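Local coordinates for putative oxygenase (Streptomyces viridochromogenes Tue57, PDB 4XAA), which probably acts as an iron- and 2-oxoglutarate-dependent oxygenase of the phytanoyl-CoA dioxygenase family, serving oxidative chemistry in orthosomycin biosynthesis, at residues F20-P25 against Q184-V189; A33-G38 against Q78-E83; G102-T107 against I212-P217; K114-A119 against G204-T209; W124-V129 against D191-H196. All blocks are in the same frame, centred on the assembly; numbering follows the deposited sequence.

How the interactions relate
Interactions 1, 3 and 4 join strands of the larger sheet of the double-stranded beta helix, while interaction 5 couples the smaller sheet to the metal site and holds all three protein ligands of the nickel. Interactions 3 and 4 lie at the two ends of strand 207-215, their centres about 28 Å apart. Interaction 3 reaches interaction 5 through the salt bridge between Glu213 OE2 and Arg128 NH2 (3.0 Å), and interaction 1 touches it where Phe20 packs on Leu194. The side chains of Glu213 and Arg207 come within about 8 and 9 Å of the nickel. Interaction 2, on the outer helix 29-47, is the farthest from interaction 5, their centres about 28 Å apart.

Interaction 1: residues F20-P25 against Q184-V189; sequences FANAGP and QGDVVV
Edge strand 20-25 pairs with strand 186-191 in the larger antiparallel sheet. Ala21 and Val189 form the hydrogen-bonded pair: Ala21 N reaches Val189 O at 2.8 Å, and Val189 N returns to Ala21 O at 2.9 Å, both in the carbonyl plane. Ala23 N bonds to Val187 O at 2.9 Å. Beyond it the ladder loosens, for Val187 N meets Gly24 O from above the carbonyl plane. Asn22 shares the other face with Val188, its CG anti to the backbone N (chi1 -172°). This carries the amide across to Asp186, nearly at right angles to its side chain. Asn22 OD1 accepts Gly24 N at 2.8 Å in an Asx turn. Asn22 ND2 gives Asp186 OD2 an almost straight bond of 2.9 Å, in the amide plane but above the carboxylate plane; the same oxygen also accepts Ser183 N. An asparagine suits the spot because one amide accepts and donates at once; glycine suits position 24, where phi is positive (74°) and a CB would strike Pro25 CD. Small Ala21 and branched Val189 lie under helices 8-18 and 90-100. The pair thus adds an edge strand to the major sheet of the double-stranded beta helix.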
# COMPACT_ATOMS: atom_id res chain seq x y z
N PHE A 20 8.46 2.34 8.35
CA PHE A 20 7.32 2.90 7.64
C PHE A 20 7.18 4.39 7.94
O PHE A 20 7.56 4.82 9.03
CB PHE A 20 6.03 2.17 8.03
CG PHE A 20 5.66 2.34 9.48
CD1 PHE A 20 6.25 1.55 10.45
CD2 PHE A 20 4.74 3.30 9.87
CE1 PHE A 20 5.92 1.71 11.80
CE2 PHE A 20 4.41 3.47 11.21
CZ PHE A 20 4.99 2.68 12.17
N ALA A 21 6.62 5.17 7.02
CA ALA A 21 6.28 6.56 7.34
C ALA A 21 5.23 7.16 6.40
O ALA A 21 5.21 6.88 5.21
CB ALA A 21 7.52 7.42 7.33
N ASN A 22 4.35 7.98 6.95
CA ASN A 22 3.47 8.80 6.12
C ASN A 22 4.22 10.04 5.68
O ASN A 22 4.59 10.86 6.50
CB ASN A 22 2.20 9.19 6.88
CG ASN A 22 1.19 9.88 5.99
OD1 ASN A 22 1.49 10.30 4.87
ND2 ASN A 22 -0.04 10.00 6.49
N ALA A 23 4.45 10.16 4.38
CA ALA A 23 5.22 11.28 3.82
C ALA A 23 4.34 12.45 3.41
O ALA A 23 4.83 13.47 2.94
CB ALA A 23 6.03 10.81 2.62
N GLY A 24 3.03 12.30 3.57
CA GLY A 24 2.11 13.33 3.15
C GLY A 24 1.98 13.37 1.64
O GLY A 24 2.42 12.45 0.96
N PRO A 25 1.35 14.42 1.12
CA PRO A 25 1.08 14.60 -0.30
C PRO A 25 2.34 14.66 -1.15
O PRO A 25 3.38 15.16 -0.71
CB PRO A 25 0.32 15.93 -0.36
CG PRO A 25 -0.24 16.11 1.02
CD PRO A 25 0.78 15.52 1.93
N GLN A 184 -6.60 11.31 2.20
CA GLN A 184 -6.52 11.15 0.76
C GLN A 184 -5.39 12.03 0.19
O GLN A 184 -5.33 13.22 0.45
CB GLN A 184 -7.86 11.50 0.11
CG GLN A 184 -7.77 11.73 -1.39
CD GLN A 184 -9.13 12.00 -2.03
OE1 GLN A 184 -10.18 11.64 -1.50
NE2 GLN A 184 -9.10 12.65 -3.20
N GLY A 185 -4.49 11.41 -0.55
CA GLY A 185 -3.35 12.11 -1.11
C GLY A 185 -2.06 11.73 -0.43
O GLY A 185 -0.98 11.90 -0.99
N ASP A 186 -2.15 11.24 0.81
CA ASP A 186 -0.96 10.82 1.53
C ASP A 186 -0.27 9.68 0.81
O ASP A 186 -0.89 8.85 0.17
CB ASP A 186 -1.31 10.40 2.95
CG ASP A 186 -1.67 11.57 3.83
OD1 ASP A 186 -1.45 12.73 3.41
OD2 ASP A 186 -2.15 11.33 4.96
N VAL A 187 1.05 9.66 0.90
CA VAL A 187 1.82 8.54 0.41
C VAL A 187 2.57 7.94 1.58
O VAL A 187 3.40 8.60 2.20
CB VAL A 187 2.79 8.95 -0.69
CG1 VAL A 187 3.67 7.78 -1.08
CG2 VAL A 187 2.02 9.47 -1.90
N VAL A 188 2.25 6.69 1.91
CA VAL A 188 2.94 5.97 2.95
C VAL A 188 4.04 5.18 2.29
O VAL A 188 3.83 4.59 1.24
CB VAL A 188 2.01 5.03 3.70
CG1 VAL A 188 2.76 4.29 4.81
CG2 VAL A 188 0.85 5.83 4.26
N VAL A 189 5.22 5.19 2.89
CA VAL A 189 6.29 4.37 2.36
C VAL A 189 6.73 3.39 3.45
O VAL A 189 6.98 3.78 4.58
CB VAL A 189 7.43 5.25 1.84
CG1 VAL A 189 7.42 6.57 2.54
CG2 VAL A 189 8.78 4.57 1.96

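Interaction 2: residues A33-G38 against Q78-E83; sequences ARLKAG and QDWAPE
Helix 29-47, which packs outside the double-stranded beta helix, is met by the irregular loop that leads from strand 68-72 to helix 90-100. A cis peptide before Pro82 accompanies the turn between Trp80 and Glu83, both of which start toward the helix. The two segments share no hydrogen bonds, so van der Waals contact joins them and the polar groups are tied to other residues. Among these, Glu83 OE1 forms a salt bridge with Arg41, about one turn beyond Gly38 in helix 29-47, and Trp80 NE1 donates to Leu75 O, which ties the indole N-H to its own loop. Among contacts with the helix backbone, Glu83 CG lies 3.4 Å from Arg34 O, a carbonyl already taken by Gly38 N at 2.8 Å. Gly38 has no CB, so Trp80 CE3 can come to 3.6 Å from Gly38 CA; Glu83 CB is 4.2 Å from that same CA. In the apolar contact, Trp80 CG stands in the crowded position between backbone N and carbonyl carbon (chi1 60°), which turns the benzo edge to Leu35. There Leu35 CD2 sits near the ring plane, 3.7 Å from Trp80 CH2 and also 3.7 Å from Glu83 O.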
# COMPACT_ATOMS: atom_id res chain seq x y z
N ALA A 33 -7.06 12.87 -7.74
CA ALA A 33 -8.48 12.78 -8.04
C ALA A 33 -8.71 11.93 -9.28
O ALA A 33 -9.66 11.16 -9.35
CB ALA A 33 -9.08 14.17 -8.21
N ARG A 34 -7.84 12.08 -10.26
CA ARG A 34 -7.93 11.30 -11.48
C ARG A 34 -7.56 9.83 -11.21
O ARG A 34 -8.22 8.93 -11.71
CB ARG A 34 -7.04 11.90 -12.56
CG ARG A 34 -7.51 13.29 -13.01
CD ARG A 34 -6.55 13.90 -14.03
NE ARG A 34 -5.75 14.97 -13.45
CZ ARG A 34 -4.46 15.18 -13.74
NH1 ARG A 34 -3.85 14.39 -14.61
NH2 ARG A 34 -3.80 16.20 -13.16
N LEU A 35 -6.53 9.60 -10.41
CA LEU A 35 -6.19 8.25 -10.01
C LEU A 35 -7.38 7.56 -9.35
O LEU A 35 -7.70 6.41 -9.68
CB LEU A 35 -4.99 8.25 -9.06
CG LEU A 35 -3.64 8.38 -9.77
CD1 LEU A 35 -2.50 8.43 -8.79
CD2 LEU A 35 -3.46 7.23 -10.75
N LYS A 36 -8.05 8.28 -8.45
CA LYS A 36 -9.22 7.76 -7.75
C LYS A 36 -10.29 7.36 -8.74
O LYS A 36 -10.86 6.28 -8.65
CB LYS A 36 -9.77 8.80 -6.76
CG LYS A 36 -10.74 8.25 -5.68
CD LYS A 36 -11.00 9.30 -4.59
CE LYS A 36 -11.87 8.78 -3.43
NZ LYS A 36 -13.32 8.64 -3.77
N ALA A 37 -10.55 8.24 -9.70
CA ALA A 37 -11.54 8.00 -10.74
C ALA A 37 -11.18 6.78 -11.60
O ALA A 37 -12.05 5.98 -11.94
CB ALA A 37 -11.68 9.22 -11.61
N GLY A 38 -9.91 6.68 -11.95
CA GLY A 38 -9.44 5.53 -12.71
C GLY A 38 -9.62 4.27 -11.89
O GLY A 38 -10.09 3.27 -12.40
N GLN A 78 -3.36 -2.86 -16.63
CA GLN A 78 -4.80 -2.90 -16.74
C GLN A 78 -5.27 -1.84 -17.70
O GLN A 78 -4.54 -0.90 -18.01
CB GLN A 78 -5.46 -2.73 -15.36
CG GLN A 78 -5.03 -3.78 -14.34
CD GLN A 78 -5.37 -5.22 -14.75
OE1 GLN A 78 -6.43 -5.49 -15.30
NE2 GLN A 78 -4.44 -6.14 -14.49
N ASP A 79 -6.48 -1.99 -18.20
CA ASP A 79 -7.00 -1.03 -19.15
C ASP A 79 -7.64 0.14 -18.42
O ASP A 79 -8.84 0.10 -18.12
CB ASP A 79 -8.01 -1.68 -20.09
CG ASP A 79 -8.67 -0.67 -21.00
OD1 ASP A 79 -8.09 0.43 -21.20
OD2 ASP A 79 -9.77 -0.96 -21.52
N TRP A 80 -6.86 1.17 -18.13
CA TRP A 80 -7.43 2.38 -17.55
C TRP A 80 -6.62 3.61 -17.90
O TRP A 80 -6.49 4.53 -17.09
CB TRP A 80 -7.58 2.24 -16.04
CG TRP A 80 -6.35 1.99 -15.23
CD1 TRP A 80 -5.51 0.92 -15.30
CD2 TRP A 80 -5.86 2.80 -14.15
NE1 TRP A 80 -4.51 1.03 -14.37
CE2 TRP A 80 -4.71 2.17 -13.64
CE3 TRP A 80 -6.28 4.02 -13.59
CZ2 TRP A 80 -3.96 2.71 -12.59
CZ3 TRP A 80 -5.53 4.56 -12.54
CH2 TRP A 80 -4.38 3.90 -12.05
N ALA A 81 -6.07 3.61 -19.10
CA ALA A 81 -5.50 4.81 -19.70
C ALA A 81 -6.65 5.79 -19.95
O ALA A 81 -7.76 5.37 -20.25
CB ALA A 81 -4.77 4.47 -20.99
N PRO A 82 -6.38 7.10 -19.84
CA PRO A 82 -5.07 7.72 -19.59
C PRO A 82 -4.70 7.92 -18.12
O PRO A 82 -3.56 8.31 -17.87
CB PRO A 82 -5.21 9.07 -20.29
CG PRO A 82 -6.65 9.41 -20.08
CD PRO A 82 -7.41 8.10 -20.18
N GLU A 83 -5.61 7.68 -17.18
CA GLU A 83 -5.30 7.85 -15.76
C GLU A 83 -4.14 6.98 -15.30
O GLU A 83 -3.34 7.40 -14.45
CB GLU A 83 -6.52 7.54 -14.90
CG GLU A 83 -7.63 8.55 -15.05
CD GLU A 83 -8.64 8.14 -16.08
OE1 GLU A 83 -8.28 7.37 -17.00
OE2 GLU A 83 -9.81 8.56 -15.97

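Interaction 3: residues G102-T107 against I212-P217; sequences GPVVPT and IEYADP
Glu213 runs past Thr107 in a nearly straight line, its CG anti to the backbone N (chi1 179°). Glu213 CB lies 3.4 Å from Thr107 OG1, CG 3.2 Å and CD 3.4 Å, so the hydroxyl sits alongside the whole chain. At the tip, Glu213 OE2 accepts the proton of Thr107 OG1 at 3.0 Å, met from above the carboxylate plane, and also takes a salt bridge from Arg128, while OE1 packs on Val192. Thr107 can serve because its OG1 holds the crowded position between N and carbonyl carbon; its CG2 turns to Ala215 CB. Strands 105-114 and 207-215 are antiparallel neighbours in the larger sheet of the double-stranded beta helix. Between them Val105 and Ala215 form a hydrogen-bonded pair, Val105 N to Ala215 O at 2.9 Å, and Thr107 N holds Glu213 O at 2.6 Å. Pro106, with no N-H to give, fits the non-hydrogen-bonded place opposite Tyr214; its CB lies 3.9 Å from Tyr214 CE1, on the face under helix 90-100.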
# COMPACT_ATOMS: atom_id res chain seq x y z
N GLY A 102 18.82 6.01 -2.61
CA GLY A 102 19.58 5.59 -3.79
C GLY A 102 18.61 5.42 -4.93
O GLY A 102 17.42 5.60 -4.75
N PRO A 103 19.11 5.07 -6.11
CA PRO A 103 18.23 4.91 -7.27
C PRO A 103 17.31 3.69 -7.13
O PRO A 103 17.68 2.67 -6.56
CB PRO A 103 19.20 4.73 -8.42
CG PRO A 103 20.37 4.04 -7.78
CD PRO A 103 20.51 4.72 -6.44
N VAL A 104 16.10 3.80 -7.66
CA VAL A 104 15.12 2.74 -7.58
C VAL A 104 14.40 2.57 -8.91
O VAL A 104 14.36 3.50 -9.72
CB VAL A 104 14.07 2.99 -6.46
CG1 VAL A 104 14.72 2.95 -5.08
CG2 VAL A 104 13.36 4.32 -6.68
N VAL A 105 13.86 1.38 -9.12
CA VAL A 105 13.02 1.10 -10.27
C VAL A 105 11.74 0.42 -9.76
O VAL A 105 11.80 -0.40 -8.85
CB VAL A 105 13.75 0.21 -11.30
CG1 VAL A 105 12.80 -0.28 -12.36
CG2 VAL A 105 14.90 0.97 -11.95
N PRO A 106 10.58 0.80 -10.32
CA PRO A 106 9.33 0.16 -9.90
C PRO A 106 9.32 -1.33 -10.26
O PRO A 106 9.78 -1.68 -11.34
CB PRO A 106 8.26 0.93 -10.68
CG PRO A 106 9.00 1.44 -11.90
CD PRO A 106 10.35 1.80 -11.38
N THR A 107 8.80 -2.19 -9.39
CA THR A 107 8.84 -3.61 -9.66
C THR A 107 7.46 -4.26 -9.63
O THR A 107 7.32 -5.43 -9.99
CB THR A 107 9.76 -4.33 -8.66
OG1 THR A 107 9.39 -3.97 -7.33
CG2 THR A 107 11.21 -3.93 -8.90
N ILE A 212 2.81 0.66 -5.06
CA ILE A 212 3.84 0.48 -6.06
C ILE A 212 5.12 0.08 -5.33
O ILE A 212 5.49 0.69 -4.33
CB ILE A 212 4.05 1.77 -6.92
CG1 ILE A 212 2.74 2.18 -7.60
CG2 ILE A 212 5.12 1.59 -7.98
CD1 ILE A 212 2.91 3.33 -8.61
N GLU A 213 5.77 -0.96 -5.79
CA GLU A 213 7.01 -1.35 -5.14
C GLU A 213 8.21 -0.81 -5.90
O GLU A 213 8.29 -0.97 -7.11
CB GLU A 213 7.10 -2.86 -5.03
CG GLU A 213 8.37 -3.35 -4.39
CD GLU A 213 8.37 -4.85 -4.19
OE1 GLU A 213 7.51 -5.35 -3.42
OE2 GLU A 213 9.21 -5.54 -4.81
N TYR A 214 9.12 -0.15 -5.19
CA TYR A 214 10.34 0.38 -5.79
C TYR A 214 11.55 -0.28 -5.19
O TYR A 214 11.61 -0.48 -3.97
CB TYR A 214 10.45 1.90 -5.62
CG TYR A 214 9.34 2.68 -6.27
CD1 TYR A 214 9.49 3.21 -7.56
CD2 TYR A 214 8.14 2.88 -5.61
CE1 TYR A 214 8.45 3.92 -8.15
CE2 TYR A 214 7.11 3.57 -6.19
CZ TYR A 214 7.27 4.09 -7.45
OH TYR A 214 6.22 4.77 -8.00
N ALA A 215 12.53 -0.58 -6.04
CA ALA A 215 13.66 -1.38 -5.60
C ALA A 215 15.00 -0.87 -6.09
O ALA A 215 15.12 -0.41 -7.21
CB ALA A 215 13.48 -2.84 -6.06
N ASP A 216 16.00 -0.95 -5.21
CA ASP A 216 17.38 -0.90 -5.63
C ASP A 216 17.52 -1.87 -6.80
O ASP A 216 17.23 -3.04 -6.63
CB ASP A 216 18.31 -1.29 -4.48
CG ASP A 216 19.79 -1.21 -4.84
OD1 ASP A 216 20.14 -1.17 -6.03
OD2 ASP A 216 20.62 -1.19 -3.92
N PRO A 217 17.96 -1.38 -7.97
CA PRO A 217 18.08 -2.21 -9.18
C PRO A 217 19.03 -3.39 -9.01
O PRO A 217 18.89 -4.36 -9.72
CB PRO A 217 18.60 -1.22 -10.25
CG PRO A 217 18.25 0.12 -9.72
CD PRO A 217 18.33 0.03 -8.22

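Interaction 4: residues K114-A119 against G204-T209; sequences KEPYRA and GSWRRT
Two backbone bonds hold the pair together: Lys114 N donates to Arg207 O at 2.7 Å, and Arg207 N to Lys114 O at 3.0 Å, the second on a lone pair of the carbonyl. Lys114 and Arg207 are thus a hydrogen-bonded antiparallel pair at the ends of strands 105-114 and 207-215 in the larger sheet of the double-stranded beta helix. Beside them, Glu115 OE2 forms a salt bridge to Arg118 NH2 at 2.9 Å, and its other oxygen takes Arg66, so the carboxylate pins the turn that follows the strand. Pro116 begins that turn and lays its CD over the centre of the Trp206 six-membered ring, a CH-pi contact 3.5 Å from the centroid; a rigid ring without an N-H suits a place where the ladder stops. Further out, Gly204 CA sits over one face of the Tyr117 ring, 3.7 Å from its centroid, an approach that the missing side chain permits. The aliphatic parts of Lys114 and Arg207 lie side by side, Lys114 CG 3.7 Å from Arg207 CB. The lysine chain then bends at chi2 (-69°), and NZ is gripped by Ser198 OG, Gly199 O and Ala120 O. Those three oxygens would stabilise the charge of Lys114, whose NZ lies 5.3 Å from the like-charged Arg207 NH1. Arg207, eleven residues after His196, is placed consistently with the arginine that holds the 2-oxoglutarate carboxylate in relatives.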
# COMPACT_ATOMS: atom_id res chain seq x y z
N LYS A 114 -10.46 -1.98 0.29
CA LYS A 114 -11.42 -2.38 1.31
C LYS A 114 -12.81 -1.98 0.85
O LYS A 114 -13.14 -0.80 0.88
CB LYS A 114 -11.10 -1.72 2.65
CG LYS A 114 -9.69 -1.93 3.15
CD LYS A 114 -9.43 -3.38 3.57
CE LYS A 114 -7.99 -3.54 4.07
NZ LYS A 114 -7.83 -4.71 4.96
N GLU A 115 -13.62 -2.95 0.41
CA GLU A 115 -15.04 -2.73 0.13
C GLU A 115 -15.71 -2.24 1.41
O GLU A 115 -15.26 -2.57 2.50
CB GLU A 115 -15.75 -4.00 -0.36
CG GLU A 115 -15.28 -4.62 -1.68
CD GLU A 115 -16.36 -5.46 -2.36
OE1 GLU A 115 -16.12 -5.99 -3.46
OE2 GLU A 115 -17.47 -5.59 -1.80
N PRO A 116 -16.80 -1.48 1.28
CA PRO A 116 -17.55 -1.10 2.48
C PRO A 116 -18.11 -2.34 3.16
O PRO A 116 -18.46 -3.27 2.45
CB PRO A 116 -18.66 -0.21 1.94
CG PRO A 116 -18.12 0.33 0.68
CD PRO A 116 -17.32 -0.81 0.09
N TYR A 117 -18.13 -2.35 4.49
CA TYR A 117 -18.81 -3.38 5.28
C TYR A 117 -18.19 -4.79 5.25
O TYR A 117 -18.14 -5.47 6.27
CB TYR A 117 -20.26 -3.48 4.83
CG TYR A 117 -21.01 -2.19 4.96
CD1 TYR A 117 -21.05 -1.51 6.18
CD2 TYR A 117 -21.66 -1.63 3.87
CE1 TYR A 117 -21.73 -0.34 6.32
CE2 TYR A 117 -22.35 -0.44 4.00
CZ TYR A 117 -22.38 0.21 5.24
OH TYR A 117 -23.06 1.40 5.39
N ARG A 118 -17.72 -5.21 4.08
CA ARG A 118 -17.41 -6.62 3.87
C ARG A 118 -15.92 -6.95 3.79
O ARG A 118 -15.55 -8.10 3.55
CB ARG A 118 -18.10 -7.11 2.59
CG ARG A 118 -19.60 -6.94 2.60
CD ARG A 118 -20.24 -7.78 1.52
NE ARG A 118 -19.69 -7.47 0.21
CZ ARG A 118 -19.69 -8.31 -0.82
NH1 ARG A 118 -20.20 -9.53 -0.67
NH2 ARG A 118 -19.17 -7.96 -1.98
N ALA A 119 -15.06 -5.96 3.99
CA ALA A 119 -13.64 -6.19 3.76
C ALA A 119 -13.03 -7.05 4.84
O ALA A 119 -13.28 -6.86 6.02
CB ALA A 119 -12.90 -4.87 3.65
N GLY A 204 -18.81 1.78 6.46
CA GLY A 204 -19.42 1.97 5.15
C GLY A 204 -18.60 2.63 4.06
O GLY A 204 -19.10 2.83 2.95
N SER A 205 -17.34 2.94 4.35
CA SER A 205 -16.52 3.64 3.37
C SER A 205 -15.55 2.70 2.63
O SER A 205 -15.20 1.64 3.14
CB SER A 205 -15.74 4.77 4.06
OG SER A 205 -14.80 4.27 4.99
N TRP A 206 -15.15 3.10 1.43
CA TRP A 206 -14.05 2.43 0.74
C TRP A 206 -12.72 2.80 1.37
O TRP A 206 -12.56 3.90 1.89
CB TRP A 206 -14.01 2.80 -0.74
CG TRP A 206 -15.21 2.35 -1.48
CD1 TRP A 206 -16.40 3.01 -1.56
CD2 TRP A 206 -15.35 1.14 -2.21
NE1 TRP A 206 -17.28 2.27 -2.31
CE2 TRP A 206 -16.66 1.11 -2.72
CE3 TRP A 206 -14.50 0.06 -2.49
CZ2 TRP A 206 -17.15 0.06 -3.48
CZ3 TRP A 206 -14.98 -0.98 -3.25
CH2 TRP A 206 -16.29 -0.97 -3.75
N ARG A 207 -11.78 1.88 1.34
CA ARG A 207 -10.39 2.27 1.44
C ARG A 207 -9.71 1.79 0.15
O ARG A 207 -9.63 0.59 -0.10
CB ARG A 207 -9.70 1.71 2.68
CG ARG A 207 -8.25 2.22 2.78
CD ARG A 207 -7.38 1.46 3.76
NE ARG A 207 -5.97 1.84 3.62
CZ ARG A 207 -4.96 0.97 3.56
NH1 ARG A 207 -5.19 -0.33 3.64
NH2 ARG A 207 -3.71 1.41 3.43
N ARG A 208 -9.26 2.74 -0.66
CA ARG A 208 -8.60 2.41 -1.91
C ARG A 208 -7.18 2.94 -1.89
O ARG A 208 -6.94 4.09 -1.55
CB ARG A 208 -9.35 3.00 -3.10
CG ARG A 208 -10.86 2.77 -3.09
CD ARG A 208 -11.45 3.41 -4.32
NE ARG A 208 -12.87 3.74 -4.22
CZ ARG A 208 -13.35 4.80 -3.58
NH1 ARG A 208 -12.52 5.61 -2.94
NH2 ARG A 208 -14.65 5.04 -3.57
N THR A 209 -6.24 2.09 -2.27
CA THR A 209 -4.83 2.41 -2.20
C THR A 209 -4.13 1.89 -3.45
O THR A 209 -4.43 0.79 -3.91
CB THR A 209 -4.18 1.79 -0.93
OG1 THR A 209 -4.81 2.36 0.23
CG2 THR A 209 -2.70 2.07 -0.86

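Interaction 5: residues W124-V129 against D191-H196; sequences WHRDRV and DVRLVH. With NI (nickel (II) ion), chain B.
Val192 O is gripped by two backbone N-H groups, a straight bond from Arg128 N at 2.9 Å and a weak one from Asp127 N. This fastens the loop carrying Asp127, the aspartate of the His-X-Asp...His metal-binding triad that marks the double-stranded beta helix oxygenases, to the type I turn 191-194. His125 and His196 form an antiparallel hydrogen-bonded pair. Both have CG in the crowded position between N and carbonyl carbon (chi1 66°), which puts the two rings on one face, oblique to each other, with each NE2 at the metal. His196 is fixed because its ND1 donates to Leu194 O at 2.6 Å, while His125 ND1 holds Pro123 O; both bonds would leave NE2 as the ligating nitrogen. The nickel, which probably occupies the iron site, is bound by His125 NE2 and His196 NE2 at 2.2 Å each, and three waters complete six ligands. Asp127 binds through OD1 alone at 2.3 Å, and its OD2 accepts a bond from water 1 at 2.7 Å.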
# COMPACT_ATOMS: atom_id res chain seq x y z
N TRP A 124 -1.10 -10.59 8.93
CA TRP A 124 0.24 -10.05 9.12
C TRP A 124 1.23 -10.79 8.24
O TRP A 124 1.10 -11.98 8.01
CB TRP A 124 0.65 -10.16 10.58
CG TRP A 124 -0.19 -9.29 11.44
CD1 TRP A 124 -1.35 -9.63 12.08
CD2 TRP A 124 0.05 -7.91 11.74
NE1 TRP A 124 -1.83 -8.55 12.77
CE2 TRP A 124 -0.99 -7.48 12.58
CE3 TRP A 124 1.06 -7.01 11.40
CZ2 TRP A 124 -1.06 -6.18 13.07
CZ3 TRP A 124 0.99 -5.72 11.89
CH2 TRP A 124 -0.07 -5.32 12.71
N HIS A 125 2.22 -10.06 7.74
CA HIS A 125 3.23 -10.63 6.86
C HIS A 125 4.38 -9.67 6.68
O HIS A 125 4.32 -8.52 7.12
CB HIS A 125 2.62 -10.98 5.50
CG HIS A 125 2.17 -9.79 4.72
ND1 HIS A 125 0.91 -9.25 4.85
CD2 HIS A 125 2.80 -9.05 3.77
CE1 HIS A 125 0.78 -8.23 4.02
NE2 HIS A 125 1.91 -8.09 3.35
N ARG A 126 5.44 -10.18 6.05
CA ARG A 126 6.53 -9.37 5.55
C ARG A 126 6.41 -9.51 4.06
O ARG A 126 6.18 -10.61 3.57
CB ARG A 126 7.89 -9.86 6.06
CG ARG A 126 7.93 -10.04 7.58
CD ARG A 126 9.25 -10.59 8.08
NE ARG A 126 10.19 -9.52 8.34
CZ ARG A 126 11.45 -9.72 8.72
NH1 ARG A 126 11.90 -10.95 8.88
NH2 ARG A 126 12.25 -8.67 8.95
N ASP A 127 6.54 -8.40 3.33
CA ASP A 127 6.45 -8.44 1.88
C ASP A 127 7.60 -9.23 1.26
O ASP A 127 7.37 -10.13 0.45
CB ASP A 127 6.41 -7.01 1.32
CG ASP A 127 5.09 -6.33 1.58
OD1 ASP A 127 4.07 -7.04 1.73
OD2 ASP A 127 5.05 -5.09 1.62
N ARG A 128 8.84 -8.92 1.64
CA ARG A 128 10.02 -9.65 1.17
C ARG A 128 11.07 -9.71 2.28
O ARG A 128 11.19 -8.77 3.07
CB ARG A 128 10.66 -8.98 -0.05
CG ARG A 128 9.88 -9.07 -1.34
CD ARG A 128 10.85 -9.27 -2.48
NE ARG A 128 10.96 -8.08 -3.32
CZ ARG A 128 12.03 -7.78 -4.04
NH1 ARG A 128 13.11 -8.56 -4.00
NH2 ARG A 128 12.03 -6.69 -4.78
N VAL A 129 11.83 -10.80 2.34
CA VAL A 129 13.00 -10.83 3.21
C VAL A 129 14.27 -11.28 2.50
O VAL A 129 15.28 -11.56 3.16
CB VAL A 129 12.80 -11.75 4.44
CG1 VAL A 129 11.63 -11.26 5.27
CG2 VAL A 129 12.63 -13.19 4.00
N ASP A 191 9.07 -0.29 4.37
CA ASP A 191 10.09 -1.24 3.98
C ASP A 191 9.42 -2.59 3.70
O ASP A 191 8.48 -2.96 4.39
CB ASP A 191 11.15 -1.32 5.08
CG ASP A 191 12.40 -2.02 4.64
OD1 ASP A 191 12.28 -3.17 4.15
OD2 ASP A 191 13.50 -1.43 4.77
N VAL A 192 9.87 -3.32 2.69
CA VAL A 192 9.21 -4.59 2.37
C VAL A 192 9.44 -5.63 3.46
O VAL A 192 8.74 -6.64 3.50
CB VAL A 192 9.69 -5.18 1.03
CG1 VAL A 192 9.16 -4.38 -0.14
CG2 VAL A 192 11.20 -5.26 1.01
N ARG A 193 10.41 -5.39 4.33
CA ARG A 193 10.74 -6.34 5.39
C ARG A 193 9.86 -6.12 6.61
O ARG A 193 9.96 -6.83 7.61
CB ARG A 193 12.21 -6.22 5.80
CG ARG A 193 13.21 -6.51 4.71
CD ARG A 193 14.64 -6.38 5.22
NE ARG A 193 14.91 -7.28 6.35
CZ ARG A 193 15.30 -8.55 6.21
NH1 ARG A 193 15.46 -9.07 5.00
NH2 ARG A 193 15.53 -9.30 7.28
N LEU A 194 9.01 -5.10 6.53
CA LEU A 194 8.23 -4.71 7.69
C LEU A 194 7.10 -5.70 7.97
O LEU A 194 6.40 -6.14 7.06
CB LEU A 194 7.68 -3.30 7.49
CG LEU A 194 6.76 -2.74 8.58
CD1 LEU A 194 7.57 -2.24 9.77
CD2 LEU A 194 5.89 -1.64 7.99
N VAL A 195 6.93 -6.04 9.24
CA VAL A 195 5.78 -6.85 9.67
C VAL A 195 4.56 -5.93 9.72
O VAL A 195 4.56 -4.93 10.43
CB VAL A 195 6.01 -7.51 11.01
CG1 VAL A 195 4.77 -8.26 11.45
CG2 VAL A 195 7.20 -8.42 10.93
N HIS A 196 3.54 -6.26 8.94
CA HIS A 196 2.42 -5.36 8.73
C HIS A 196 1.21 -6.12 8.25
O HIS A 196 1.32 -7.24 7.73
CB HIS A 196 2.79 -4.26 7.73
CG HIS A 196 3.04 -4.76 6.34
ND1 HIS A 196 4.23 -5.35 5.96
CD2 HIS A 196 2.25 -4.76 5.24
CE1 HIS A 196 4.16 -5.70 4.69
NE2 HIS A 196 2.97 -5.35 4.23
NI NI B . 2.07 -6.10 2.32
O HOH W 1 2.50 -4.21 1.23
O HOH W 2 -0.40 -5.42 2.23
O HOH W 3 0.67 -6.47 0.46